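PDB 4EHU: 2-hydroxyisocaproyl-CoA dehydratase activator from Clostridium difficile, which uses ATP hydrolysis to drive the transfer of one electron from its [4Fe-4S] cluster to (R)-2-hydroxyisocaproyl-CoA dehydratase, activating that enzyme for L-leucine fermentation. Local coordinates for residues A[98-109]-A[197-207]; A[145-153]-A[218-226]. One frame throughout, in Å; residues are numbered along the deposited sequence.

Contact 1: residues A[98-109]-A[197-207]; sequences IDIGGQDAKVLK and VSSLVKRIGVQ. With ANP (phosphoaminophosphonic acid-adenylate ester), chain D.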
# COMPACT_ATOMS: atom_id res chain seq x y z
N ILE A 98 -18.60 6.42 -9.29
CA ILE A 98 -17.52 5.83 -8.53
C ILE A 98 -17.01 4.67 -9.33
O ILE A 98 -17.69 3.67 -9.47
CB ILE A 98 -18.03 5.32 -7.16
CG1 ILE A 98 -18.68 6.46 -6.40
CG2 ILE A 98 -16.85 4.71 -6.36
CD1 ILE A 98 -19.57 5.97 -5.18
N ASP A 99 -15.78 4.80 -9.85
CA ASP A 99 -15.18 3.75 -10.65
C ASP A 99 -14.09 3.09 -9.83
O ASP A 99 -13.02 3.64 -9.65
CB ASP A 99 -14.57 4.37 -11.93
CG ASP A 99 -13.55 3.47 -12.61
OD1 ASP A 99 -13.72 2.24 -12.58
OD2 ASP A 99 -12.56 4.01 -13.19
N ILE A 100 -14.37 1.89 -9.32
CA ILE A 100 -13.33 1.18 -8.59
C ILE A 100 -12.74 0.11 -9.49
O ILE A 100 -13.41 -0.85 -9.83
CB ILE A 100 -13.86 0.54 -7.29
CG1 ILE A 100 -14.56 1.61 -6.44
CG2 ILE A 100 -12.67 -0.06 -6.55
CD1 ILE A 100 -15.25 1.02 -5.11
N GLY A 101 -11.48 0.32 -9.91
CA GLY A 101 -10.80 -0.61 -10.78
C GLY A 101 -9.74 -1.41 -10.04
O GLY A 101 -9.73 -1.45 -8.80
N GLY A 102 -8.84 -2.02 -10.80
CA GLY A 102 -7.79 -2.86 -10.26
C GLY A 102 -6.59 -2.11 -9.70
O GLY A 102 -5.87 -2.66 -8.87
N GLN A 103 -6.35 -0.87 -10.12
CA GLN A 103 -5.23 -0.13 -9.55
C GLN A 103 -5.57 1.26 -9.02
O GLN A 103 -4.78 1.86 -8.29
CB GLN A 103 -4.06 -0.03 -10.55
CG GLN A 103 -4.24 1.02 -11.64
CD GLN A 103 -2.96 1.21 -12.46
OE1 GLN A 103 -1.97 0.49 -12.26
NE2 GLN A 103 -2.98 2.16 -13.38
N ASP A 104 -6.74 1.79 -9.38
CA ASP A 104 -7.15 3.05 -8.79
C ASP A 104 -8.65 3.16 -8.63
O ASP A 104 -9.39 2.38 -9.21
CB ASP A 104 -6.56 4.29 -9.51
CG ASP A 104 -7.07 4.48 -10.94
OD1 ASP A 104 -8.30 4.60 -11.12
OD2 ASP A 104 -6.23 4.56 -11.87
N ALA A 105 -9.08 4.10 -7.80
CA ALA A 105 -10.50 4.35 -7.63
C ALA A 105 -10.70 5.80 -7.99
O ALA A 105 -9.94 6.67 -7.56
CB ALA A 105 -10.92 4.13 -6.20
N LYS A 106 -11.69 6.04 -8.84
CA LYS A 106 -11.96 7.36 -9.34
C LYS A 106 -13.35 7.78 -8.94
O LYS A 106 -14.29 7.00 -9.03
CB LYS A 106 -11.88 7.35 -10.87
CG LYS A 106 -10.47 7.09 -11.42
CD LYS A 106 -10.53 7.04 -12.95
CE LYS A 106 -9.14 7.31 -13.54
NZ LYS A 106 -8.23 6.14 -13.44
N VAL A 107 -13.48 9.03 -8.51
CA VAL A 107 -14.79 9.58 -8.24
C VAL A 107 -15.02 10.81 -9.08
O VAL A 107 -14.26 11.79 -9.01
CB VAL A 107 -14.98 9.91 -6.75
CG1 VAL A 107 -16.38 10.47 -6.52
CG2 VAL A 107 -14.76 8.66 -5.91
N LEU A 108 -16.07 10.75 -9.89
CA LEU A 108 -16.39 11.80 -10.83
C LEU A 108 -17.66 12.48 -10.38
O LEU A 108 -18.67 11.80 -10.06
CB LEU A 108 -16.66 11.21 -12.23
CG LEU A 108 -15.48 10.68 -13.05
CD1 LEU A 108 -14.87 9.44 -12.43
CD2 LEU A 108 -15.99 10.39 -14.49
N LYS A 109 -17.64 13.80 -10.38
CA LYS A 109 -18.85 14.56 -10.19
C LYS A 109 -19.20 15.18 -11.52
O LYS A 109 -18.35 15.79 -12.17
CB LYS A 109 -18.67 15.65 -9.12
CG LYS A 109 -19.86 16.58 -9.01
CD LYS A 109 -19.70 17.57 -7.87
CE LYS A 109 -21.03 17.91 -7.22
NZ LYS A 109 -21.26 17.12 -5.98
N VAL A 197 -12.81 4.51 -0.12
CA VAL A 197 -13.40 5.14 -1.30
C VAL A 197 -14.49 6.12 -0.86
O VAL A 197 -14.61 7.20 -1.42
CB VAL A 197 -13.93 4.10 -2.25
CG1 VAL A 197 -14.58 4.75 -3.49
CG2 VAL A 197 -12.77 3.19 -2.69
N SER A 198 -15.23 5.78 0.20
CA SER A 198 -16.27 6.71 0.66
C SER A 198 -15.70 8.04 1.14
O SER A 198 -16.37 9.05 1.04
CB SER A 198 -17.15 6.10 1.76
OG SER A 198 -16.42 5.85 2.93
N SER A 199 -14.46 8.05 1.64
CA SER A 199 -13.84 9.29 2.06
C SER A 199 -13.69 10.22 0.84
O SER A 199 -13.88 11.43 0.95
CB SER A 199 -12.48 9.03 2.69
OG SER A 199 -11.79 10.24 2.95
N LEU A 200 -13.35 9.65 -0.31
CA LEU A 200 -13.23 10.45 -1.53
C LEU A 200 -14.59 11.00 -1.93
O LEU A 200 -14.73 12.18 -2.26
CB LEU A 200 -12.70 9.63 -2.71
CG LEU A 200 -11.35 8.97 -2.58
CD1 LEU A 200 -11.03 8.31 -3.92
CD2 LEU A 200 -10.29 10.01 -2.21
N VAL A 201 -15.61 10.14 -1.90
CA VAL A 201 -16.94 10.58 -2.25
C VAL A 201 -17.42 11.71 -1.35
O VAL A 201 -17.99 12.69 -1.82
CB VAL A 201 -17.95 9.40 -2.12
CG1 VAL A 201 -19.36 9.87 -2.37
CG2 VAL A 201 -17.56 8.30 -3.10
N LYS A 202 -17.20 11.57 -0.04
CA LYS A 202 -17.63 12.60 0.90
C LYS A 202 -16.89 13.92 0.66
O LYS A 202 -17.46 15.00 0.80
CB LYS A 202 -17.44 12.09 2.32
CG LYS A 202 -18.40 10.92 2.63
CD LYS A 202 -18.19 10.35 4.04
CE LYS A 202 -19.17 9.21 4.33
NZ LYS A 202 -19.03 8.60 5.68
N ARG A 203 -15.62 13.83 0.29
CA ARG A 203 -14.85 15.04 -0.04
C ARG A 203 -15.45 15.78 -1.24
O ARG A 203 -15.53 17.02 -1.24
CB ARG A 203 -13.38 14.67 -0.26
CG ARG A 203 -12.60 14.39 1.02
CD ARG A 203 -11.25 13.73 0.75
NE ARG A 203 -10.36 14.59 -0.03
CZ ARG A 203 -9.26 14.18 -0.67
NH1 ARG A 203 -8.52 15.04 -1.36
NH2 ARG A 203 -8.91 12.90 -0.61
N ILE A 204 -15.87 15.05 -2.26
CA ILE A 204 -16.44 15.66 -3.46
C ILE A 204 -17.88 16.11 -3.22
O ILE A 204 -18.39 16.97 -3.93
CB ILE A 204 -16.41 14.68 -4.64
CG1 ILE A 204 -15.03 14.70 -5.29
CG2 ILE A 204 -17.44 15.08 -5.69
CD1 ILE A 204 -14.89 13.77 -6.45
N GLY A 205 -18.52 15.51 -2.22
CA GLY A 205 -19.92 15.80 -1.96
C GLY A 205 -20.82 14.89 -2.76
O GLY A 205 -20.91 15.01 -3.99
N VAL A 206 -21.52 13.98 -2.08
CA VAL A 206 -22.35 13.02 -2.80
C VAL A 206 -23.53 13.73 -3.48
O VAL A 206 -24.15 14.62 -2.90
CB VAL A 206 -22.85 11.89 -1.87
CG1 VAL A 206 -23.84 12.42 -0.87
CG2 VAL A 206 -23.44 10.75 -2.69
N GLN A 207 -23.81 13.36 -4.72
CA GLN A 207 -25.00 13.87 -5.39
C GLN A 207 -25.66 12.76 -6.18
O GLN A 207 -25.01 12.10 -6.97
CB GLN A 207 -24.66 15.05 -6.31
CG GLN A 207 -25.88 15.86 -6.70
CD GLN A 207 -25.52 17.12 -7.44
OE1 GLN A 207 -24.35 17.37 -7.73
NE2 GLN A 207 -26.52 17.94 -7.75
PG ANP D . -7.90 0.56 -13.58
O1G ANP D . -6.74 0.90 -14.50
O2G ANP D . -9.16 1.24 -14.05
O3G ANP D . -7.60 0.81 -12.15
PB ANP D . -9.16 -1.97 -14.67
O1B ANP D . -8.49 -3.06 -15.45
O2B ANP D . -10.09 -1.04 -15.45
N3B ANP D . -7.96 -1.15 -13.74
PA ANP D . -11.58 -3.27 -13.71
O1A ANP D . -11.61 -4.13 -14.93
O2A ANP D . -12.52 -2.09 -13.56
O3A ANP D . -10.08 -2.68 -13.52
O5' ANP D . -11.70 -4.13 -12.36
C5' ANP D . -10.71 -5.12 -12.05
C4' ANP D . -11.16 -5.88 -10.81
O4' ANP D . -12.55 -6.10 -10.59
C3' ANP D . -10.30 -6.86 -10.03
O3' ANP D . -9.21 -6.18 -9.38
C2' ANP D . -11.32 -7.51 -9.08
O2' ANP D . -11.15 -7.08 -7.71
C1' ANP D . -12.70 -7.08 -9.56
N9 ANP D . -13.48 -8.17 -10.17
C8 ANP D . -13.28 -8.72 -11.39
N7 ANP D . -14.22 -9.67 -11.65
C5 ANP D . -15.03 -9.70 -10.56
C6 ANP D . -16.23 -10.46 -10.16
N6 ANP D . -16.73 -11.40 -11.00
N1 ANP D . -16.78 -10.19 -8.95
C2 ANP D . -16.29 -9.26 -8.12
N3 ANP D . -15.19 -8.54 -8.42
C4 ANP D . -14.55 -8.71 -9.60
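V197 lays its two methyls across the face of a two-stranded hairpin: CG1 lies against CG2 of I98 at 3.7 Å, while CG2 faces the CB of A105 and, tip to tip, the CD1 of I100. One turn on, V201 offers a single branch, CG2, which I98 CD1 meets at 3.7 Å with the side chains roughly at right angles. The CG2 of V107 rests on the CB of L200, and its other branch, CG1, lies 3.6 Å from the CD1 of I204 as the side chains run past in opposite directions. Alternation along the strands makes this possible, since I98, I100, A105, V107 and K109 all direct CB at helix 182-204. The pattern belongs to the actin-like ATPase fold, in which a five-stranded mixed sheet carries helices on its face; here helix 197-204 runs nearly parallel to strand 105-109, at 21°, and antiparallel to strand 98-100. At the far end K109 lays its CB on I204 CG2, and bends at chi3 (-146°) and chi4 so that NZ comes 2.9 Å from the O of G205, the positive-phi residue just after the helix. The hairpin is fixed by paired backbone bonds between D99 and K106, and its turn holds the nucleotide analogue: the backbone N atoms of Q103 and D104 both donate to O3G of ANP, the former at 2.9 Å, and G102 N reaches the bridging O3A. From the next strand, K106 NZ secures D104 through a salt bridge to OD1 at 2.8 Å, and forms another with E79.

Contact 2: residues A[145-153]-A[218-226]; sequences SELGSISMN and RNSGIVRAM. With ANP (phosphoaminophosphonic acid-adenylate ester), chain D; ACT (acetate ion), chain I.
R224 reaches G148 with CG anti to the carbonyl carbon and a bend at chi3 (-58°), which turns the guanidinium across the gap between two helices, and N219 meets G148 with its own CG anti to the backbone N. These are two closely packed helices of the actin-like ATPase fold, 147-151 and 220-226, whose directions differ by 59°, and glycine faces glycine between them: the CA atoms of G148 and G221 are 4.1 Å apart. N219 is the N-cap of helix 220-226. Its OD1 accepts from I222 N at 3.2 Å, with the donor well above the carbonyl plane, and more weakly from G221 N; the same oxygen touches G148 CA, while ND2 lies beside the CB of L147. Just before the cap, R218 sets its guanidinium over the adenine amino group, with CZ 3.3 Å from N6 of ANP, and hands NH1 to Q241, itself an ATP-binding residue. On the outer side, M152 crosses R224 at about a right angle and places CG over one guanidinium face, 3.3 Å from NH2, while S220 O and G221 CA lie over the opposite face, so that the group is sandwiched. An acetate, probably from the crystallisation liquor, takes hydrogen bonds from R224 NE and NH2. Within its own plane, the guanidinium also sends NH2 to the carbonyl O of G148, 2.9 Å away with an N-H...O angle of 155°.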
# COMPACT_ATOMS: atom_id res chain seq x y z
N SER A 145 -14.93 -13.46 -7.10
CA SER A 145 -16.33 -13.48 -7.55
C SER A 145 -17.30 -14.00 -6.48
O SER A 145 -18.51 -13.84 -6.62
CB SER A 145 -16.49 -14.32 -8.82
OG SER A 145 -16.28 -15.69 -8.56
N GLU A 146 -16.77 -14.63 -5.43
CA GLU A 146 -17.62 -15.17 -4.37
C GLU A 146 -17.72 -14.25 -3.15
O GLU A 146 -18.54 -14.50 -2.27
CB GLU A 146 -17.09 -16.52 -3.87
CG GLU A 146 -16.80 -17.55 -4.95
CD GLU A 146 -15.87 -18.65 -4.46
OE1 GLU A 146 -14.85 -18.92 -5.13
OE2 GLU A 146 -16.15 -19.25 -3.40
N LEU A 147 -16.88 -13.21 -3.08
CA LEU A 147 -16.84 -12.35 -1.89
C LEU A 147 -18.19 -11.72 -1.56
O LEU A 147 -18.58 -11.68 -0.40
CB LEU A 147 -15.80 -11.23 -2.06
CG LEU A 147 -14.35 -11.72 -2.20
CD1 LEU A 147 -13.41 -10.51 -2.45
CD2 LEU A 147 -13.90 -12.49 -0.97
N GLY A 148 -18.89 -11.22 -2.56
CA GLY A 148 -20.15 -10.52 -2.34
C GLY A 148 -21.15 -11.43 -1.65
O GLY A 148 -21.79 -11.05 -0.67
N SER A 149 -21.30 -12.64 -2.18
CA SER A 149 -22.30 -13.57 -1.67
C SER A 149 -21.90 -14.04 -0.27
O SER A 149 -22.75 -14.19 0.62
CB SER A 149 -22.44 -14.75 -2.63
OG SER A 149 -23.27 -15.77 -2.09
N ILE A 150 -20.61 -14.28 -0.06
CA ILE A 150 -20.14 -14.75 1.24
C ILE A 150 -20.45 -13.70 2.30
O ILE A 150 -20.94 -14.03 3.40
CB ILE A 150 -18.64 -15.06 1.21
CG1 ILE A 150 -18.43 -16.38 0.47
CG2 ILE A 150 -18.07 -15.14 2.64
CD1 ILE A 150 -17.00 -16.61 0.01
N SER A 151 -20.19 -12.44 1.98
CA SER A 151 -20.31 -11.35 2.95
C SER A 151 -21.77 -11.16 3.40
O SER A 151 -22.02 -10.68 4.51
CB SER A 151 -19.75 -10.04 2.37
OG SER A 151 -20.58 -9.57 1.33
N MET A 152 -22.73 -11.54 2.55
CA MET A 152 -24.14 -11.45 2.94
C MET A 152 -24.41 -12.16 4.25
O MET A 152 -25.36 -11.80 4.98
CB MET A 152 -25.06 -12.08 1.88
CG MET A 152 -24.97 -11.43 0.52
SD MET A 152 -26.09 -12.30 -0.59
CE MET A 152 -26.14 -11.14 -1.96
N ASN A 153 -23.66 -13.23 4.54
CA ASN A 153 -23.92 -14.02 5.75
C ASN A 153 -23.33 -13.42 7.02
O ASN A 153 -23.55 -13.95 8.10
CB ASN A 153 -23.36 -15.43 5.59
CG ASN A 153 -24.06 -16.21 4.50
OD1 ASN A 153 -25.28 -16.12 4.35
ND2 ASN A 153 -23.30 -16.96 3.72
N ARG A 218 -18.89 -5.31 -9.43
CA ARG A 218 -19.50 -6.63 -9.55
C ARG A 218 -19.59 -7.34 -8.19
O ARG A 218 -20.30 -8.33 -8.07
CB ARG A 218 -18.72 -7.51 -10.51
CG ARG A 218 -18.70 -6.97 -11.93
CD ARG A 218 -17.81 -7.82 -12.81
NE ARG A 218 -18.38 -9.13 -13.09
CZ ARG A 218 -17.74 -10.06 -13.79
NH1 ARG A 218 -16.50 -9.82 -14.23
NH2 ARG A 218 -18.31 -11.22 -14.02
N ASN A 219 -18.86 -6.84 -7.19
CA ASN A 219 -18.89 -7.39 -5.83
C ASN A 219 -20.01 -6.72 -5.05
O ASN A 219 -19.90 -5.57 -4.66
CB ASN A 219 -17.53 -7.12 -5.16
CG ASN A 219 -17.46 -7.69 -3.76
OD1 ASN A 219 -18.47 -7.81 -3.08
ND2 ASN A 219 -16.27 -8.06 -3.34
N SER A 220 -21.12 -7.45 -4.85
CA SER A 220 -22.30 -6.86 -4.22
C SER A 220 -22.00 -6.44 -2.80
O SER A 220 -22.64 -5.54 -2.29
CB SER A 220 -23.46 -7.85 -4.22
OG SER A 220 -23.14 -8.97 -3.42
N GLY A 221 -21.01 -7.08 -2.18
CA GLY A 221 -20.60 -6.72 -0.83
C GLY A 221 -19.98 -5.34 -0.77
O GLY A 221 -20.17 -4.59 0.19
N ILE A 222 -19.19 -5.00 -1.79
CA ILE A 222 -18.61 -3.67 -1.86
C ILE A 222 -19.70 -2.64 -2.13
O ILE A 222 -19.69 -1.56 -1.52
CB ILE A 222 -17.54 -3.59 -2.95
CG1 ILE A 222 -16.32 -4.43 -2.56
CG2 ILE A 222 -17.16 -2.11 -3.20
CD1 ILE A 222 -15.47 -3.85 -1.40
N VAL A 223 -20.63 -2.94 -3.01
CA VAL A 223 -21.73 -2.02 -3.27
C VAL A 223 -22.52 -1.76 -1.98
O VAL A 223 -22.78 -0.61 -1.63
CB VAL A 223 -22.64 -2.52 -4.39
CG1 VAL A 223 -23.82 -1.56 -4.58
CG2 VAL A 223 -21.81 -2.65 -5.69
N ARG A 224 -22.88 -2.82 -1.25
CA ARG A 224 -23.65 -2.64 -0.02
C ARG A 224 -22.87 -1.83 1.02
O ARG A 224 -23.43 -0.94 1.67
CB ARG A 224 -24.04 -4.00 0.58
CG ARG A 224 -25.11 -4.72 -0.21
CD ARG A 224 -25.60 -5.96 0.54
NE ARG A 224 -24.53 -6.90 0.85
CZ ARG A 224 -24.10 -7.86 0.02
NH1 ARG A 224 -24.66 -8.02 -1.17
NH2 ARG A 224 -23.11 -8.67 0.41
N ALA A 225 -21.58 -2.13 1.19
CA ALA A 225 -20.76 -1.41 2.16
C ALA A 225 -20.62 0.05 1.76
O ALA A 225 -20.66 0.94 2.62
CB ALA A 225 -19.40 -2.06 2.28
N MET A 226 -20.44 0.31 0.47
CA MET A 226 -20.37 1.70 0.01
C MET A 226 -21.65 2.46 0.27
O MET A 226 -21.60 3.59 0.74
CB MET A 226 -20.05 1.77 -1.49
CG MET A 226 -18.59 1.54 -1.73
SD MET A 226 -17.52 2.93 -1.22
CE MET A 226 -18.13 4.29 -2.18
PG ANP D . -7.90 0.56 -13.58
O1G ANP D . -6.74 0.90 -14.50
O2G ANP D . -9.16 1.24 -14.05
O3G ANP D . -7.60 0.81 -12.15
PB ANP D . -9.16 -1.97 -14.67
O1B ANP D . -8.49 -3.06 -15.45
O2B ANP D . -10.09 -1.04 -15.45
N3B ANP D . -7.96 -1.15 -13.74
PA ANP D . -11.58 -3.27 -13.71
O1A ANP D . -11.61 -4.13 -14.93
O2A ANP D . -12.52 -2.09 -13.56
O3A ANP D . -10.08 -2.68 -13.52
O5' ANP D . -11.70 -4.13 -12.36
C5' ANP D . -10.71 -5.12 -12.05
C4' ANP D . -11.16 -5.88 -10.81
O4' ANP D . -12.55 -6.10 -10.59
C3' ANP D . -10.30 -6.86 -10.03
O3' ANP D . -9.21 -6.18 -9.38
C2' ANP D . -11.32 -7.51 -9.08
O2' ANP D . -11.15 -7.08 -7.71
C1' ANP D . -12.70 -7.08 -9.56
N9 ANP D . -13.48 -8.17 -10.17
C8 ANP D . -13.28 -8.72 -11.39
N7 ANP D . -14.22 -9.67 -11.65
C5 ANP D . -15.03 -9.70 -10.56
C6 ANP D . -16.23 -10.46 -10.16
N6 ANP D . -16.73 -11.40 -11.00
N1 ANP D . -16.78 -10.19 -8.95
C2 ANP D . -16.29 -9.26 -8.12
N3 ANP D . -15.19 -8.54 -8.42
C4 ANP D . -14.55 -8.71 -9.60
C ACT I . -22.77 -7.44 3.93
O ACT I . -22.09 -7.57 2.89
OXT ACT I . -24.03 -7.42 3.81
CH3 ACT I . -22.11 -7.35 5.28

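Contact 1 is core and contact 2 lies nearer the surface, and their chemistry follows. The pair 98-109 and 197-207 is chiefly hydrocarbon packing of a helix on a sheet, about twice the buried area of the other (533 against 262 Å²), whereas 145-153 and 218-226 bring two helices together through glycine backbone, an N-cap and an arginine. Both border the same nucleotide, contact 1 from the phosphate end and contact 2 from the adenine end. Both also use helix 182-204, whose H190 touches L147, S151 and N219. M226 sets its CE 3.7 Å from I98 CD1, and I222 CG2 approaches I100 CD1; helix 220-230 thus packs against strand 98-100 and V197.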